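Local coordinates for cystatin-2 (Ornithodoros moubata, PDB 3L0R), which inhibits a broad range of papain-like cysteine proteinases, among them mammalian cathepsins L, S, B, C and H, as a secreted salivary cystatin of a soft tick, at residues F23-Q28 with L56-S61. Sequence-based numbering, arbitrary orientation.
Sequences FATSSQ and LTIEIS
T25, close to the C-terminal end of helix 15-25, sits over I58 and I60 of strand 52-66; the nearest CA atoms across the contact are those of T25 and I60, 7.9 Å apart. The T25 side chain makes the contact through its hydroxyl oxygen: OG1 lies 3.6 Å from CD1 of I58 and 3.9 Å from CG2 of I60, so this oxygen rests on two methyl groups of alternate residues on one strand face. I58 reaches toward T25 with its longer branch, chi1 75° setting CG1 between backbone N and carbonyl carbon and chi2 -154° extending CD1 toward the helix; I60 offers its short branch instead. Although its neighbours across the contact are aliphatic, the buried OG1 is satisfied, hydrogen-bonded to O of A21, one helical turn earlier, and to OH of Y106 on strand 100-108. Y106 also packs against both isoleucines, tying a third element to this spot. A type I turn spans T25 to Q28, with Q28 N bonded to T25 O at 3.0 Å. The side chain of Q28 folds back over the turn, and NE2 donates to A24 O at 3.1 Å, nearly in line with the carbonyl. A single helix packed across the concave face of a curved antiparallel sheet, joined to it here through buried side chains, is the hallmark of the cystatin fold.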
ATOM      1  N   PHE A  23      -0.651   2.807  -3.840  1.00 53.54           N
ATOM      2  CA  PHE A  23       0.453   3.755  -3.892  1.00 55.16           C
ATOM      3  C   PHE A  23       1.708   3.127  -3.302  1.00 54.76           C
ATOM      4  O   PHE A  23       2.776   3.195  -3.885  1.00 56.20           O
ATOM      5  CB  PHE A  23       0.118   5.068  -3.155  1.00 55.67           C
ATOM      6  CG  PHE A  23       1.332   5.900  -2.846  1.00 57.49           C
ATOM      7  CD1 PHE A  23       1.947   6.664  -3.851  1.00 59.09           C
ATOM      8  CD2 PHE A  23       1.896   5.888  -1.566  1.00 55.32           C
ATOM      9  CE1 PHE A  23       3.086   7.411  -3.573  1.00 60.74           C
ATOM     10  CE2 PHE A  23       3.042   6.623  -1.284  1.00 56.84           C
ATOM     11  CZ  PHE A  23       3.636   7.392  -2.285  1.00 60.44           C
ATOM     12  N   ALA A  24       1.563   2.504  -2.146  1.00 54.09           N
ATOM     13  CA  ALA A  24       2.706   1.949  -1.432  1.00 54.54           C
ATOM     14  C   ALA A  24       3.263   0.710  -2.139  1.00 54.81           C
ATOM     15  O   ALA A  24       4.485   0.493  -2.173  1.00 56.54           O
ATOM     16  CB  ALA A  24       2.315   1.620   0.005  1.00 53.41           C
ATOM     17  N   THR A  25       2.369  -0.091  -2.706  1.00 55.85           N
ATOM     18  CA  THR A  25       2.752  -1.349  -3.335  1.00 54.60           C
ATOM     19  C   THR A  25       3.395  -1.130  -4.706  1.00 55.00           C
ATOM     20  O   THR A  25       4.415  -1.759  -5.040  1.00 54.78           O
ATOM     21  CB  THR A  25       1.532  -2.290  -3.424  1.00 54.14           C
ATOM     22  OG1 THR A  25       1.114  -2.613  -2.089  1.00 54.95           O
ATOM     23  CG2 THR A  25       1.854  -3.581  -4.162  1.00 53.26           C
ATOM     24  N   SER A  26       2.798  -0.237  -5.492  1.00 55.73           N
ATOM     25  CA  SER A  26       3.269   0.076  -6.837  1.00 56.47           C
ATOM     26  C   SER A  26       4.706   0.611  -6.778  1.00 56.95           C
ATOM     27  O   SER A  26       5.434   0.691  -7.770  1.00 57.51           O
ATOM     28  CB  SER A  26       2.344   1.132  -7.450  1.00 58.14           C
ATOM     29  OG  SER A  26       2.560   2.440  -6.919  1.00 59.47           O
ATOM     30  N   SER A  27       5.093   0.966  -5.575  1.00 56.66           N
ATOM     31  CA  SER A  27       6.270   1.729  -5.349  1.00 58.29           C
ATOM     32  C   SER A  27       7.440   0.789  -4.990  1.00 57.69           C
ATOM     33  O   SER A  27       8.593   1.216  -4.904  1.00 58.36           O
ATOM     34  CB  SER A  27       5.923   2.684  -4.214  1.00 59.52           C
ATOM     35  OG  SER A  27       7.020   3.436  -3.864  1.00 62.29           O
ATOM     36  N   GLN A  28       7.121  -0.496  -4.804  1.00 55.94           N
ATOM     37  CA  GLN A  28       8.088  -1.523  -4.411  1.00 55.54           C
ATOM     38  C   GLN A  28       8.603  -2.245  -5.646  1.00 55.57           C
ATOM     39  O   GLN A  28       8.023  -3.249  -6.065  1.00 55.92           O
ATOM     40  CB  GLN A  28       7.429  -2.523  -3.447  1.00 54.71           C
ATOM     41  CG  GLN A  28       6.847  -1.874  -2.195  1.00 54.29           C
ATOM     42  CD  GLN A  28       7.852  -0.958  -1.519  1.00 56.09           C
ATOM     43  OE1 GLN A  28       8.974  -1.370  -1.228  1.00 57.36           O
ATOM     44  NE2 GLN A  28       7.459   0.291  -1.279  1.00 55.65           N
ATOM     45  N   LEU A  56      -1.047   0.211   7.022  1.00 49.76           N
ATOM     46  CA  LEU A  56      -1.898  -0.716   6.299  1.00 49.76           C
ATOM     47  C   LEU A  56      -1.321  -2.124   6.291  1.00 49.86           C
ATOM     48  O   LEU A  56      -0.171  -2.338   5.866  1.00 50.00           O
ATOM     49  CB  LEU A  56      -2.118  -0.228   4.864  1.00 49.46           C
ATOM     50  CG  LEU A  56      -2.221   1.296   4.657  1.00 50.77           C
ATOM     51  CD1 LEU A  56      -2.043   1.638   3.199  1.00 49.75           C
ATOM     52  CD2 LEU A  56      -3.546   1.881   5.204  1.00 51.83           C
ATOM     53  N   THR A  57      -2.117  -3.059   6.803  1.00 49.88           N
ATOM     54  CA  THR A  57      -1.853  -4.467   6.723  1.00 50.50           C
ATOM     55  C   THR A  57      -2.650  -4.959   5.500  1.00 50.98           C
ATOM     56  O   THR A  57      -3.886  -4.869   5.438  1.00 50.92           O
ATOM     57  CB  THR A  57      -2.272  -5.188   8.034  1.00 52.71           C
ATOM     58  OG1 THR A  57      -1.686  -4.516   9.152  1.00 52.85           O
ATOM     59  CG2 THR A  57      -1.809  -6.641   8.055  1.00 53.41           C
ATOM     60  N   ILE A  58      -1.908  -5.424   4.503  1.00 50.97           N
ATOM     61  CA  ILE A  58      -2.466  -5.754   3.200  1.00 51.95           C
ATOM     62  C   ILE A  58      -1.958  -7.095   2.710  1.00 53.00           C
ATOM     63  O   ILE A  58      -0.896  -7.569   3.137  1.00 53.66           O
ATOM     64  CB  ILE A  58      -2.125  -4.682   2.139  1.00 50.49           C
ATOM     65  CG1 ILE A  58      -0.660  -4.804   1.708  1.00 50.69           C
ATOM     66  CG2 ILE A  58      -2.478  -3.252   2.666  1.00 50.75           C
ATOM     67  CD1 ILE A  58      -0.026  -3.511   1.186  1.00 48.86           C
ATOM     68  N   GLU A  59      -2.738  -7.708   1.825  1.00 53.86           N
ATOM     69  CA  GLU A  59      -2.272  -8.858   1.070  1.00 54.65           C
ATOM     70  C   GLU A  59      -1.908  -8.449  -0.336  1.00 53.35           C
ATOM     71  O   GLU A  59      -2.667  -7.751  -1.018  1.00 52.71           O
ATOM     72  CB  GLU A  59      -3.301  -9.972   1.070  1.00 57.24           C
ATOM     73  CG  GLU A  59      -3.372 -10.650   2.410  1.00 60.58           C
ATOM     74  CD  GLU A  59      -4.524 -11.609   2.527  1.00 66.21           C
ATOM     75  OE1 GLU A  59      -5.322 -11.716   1.565  1.00 68.48           O
ATOM     76  OE2 GLU A  59      -4.633 -12.259   3.596  1.00 70.34           O
ATOM     77  N   ILE A  60      -0.716  -8.869  -0.750  1.00 53.19           N
ATOM     78  CA  ILE A  60      -0.204  -8.527  -2.068  1.00 52.02           C
ATOM     79  C   ILE A  60       0.040  -9.767  -2.909  1.00 53.44           C
ATOM     80  O   ILE A  60       0.117 -10.889  -2.389  1.00 54.22           O
ATOM     81  CB  ILE A  60       1.076  -7.643  -2.001  1.00 51.09           C
ATOM     82  CG1 ILE A  60       2.298  -8.468  -1.566  1.00 51.92           C
ATOM     83  CG2 ILE A  60       0.824  -6.405  -1.121  1.00 48.62           C
ATOM     84  CD1 ILE A  60       3.636  -7.771  -1.765  1.00 51.25           C
ATOM     85  N   SER A  61       0.171  -9.541  -4.214  1.00 53.46           N
ATOM     86  CA  SER A  61       0.321 -10.618  -5.186  1.00 55.03           C
ATOM     87  C   SER A  61       0.954 -10.008  -6.418  1.00 54.61           C
ATOM     88  O   SER A  61       0.634  -8.875  -6.765  1.00 54.60           O
ATOM     89  CB  SER A  61      -1.050 -11.201  -5.556  1.00 55.91           C
ATOM     90  OG  SER A  61      -0.940 -12.550  -5.971  1.00 58.30           O
TER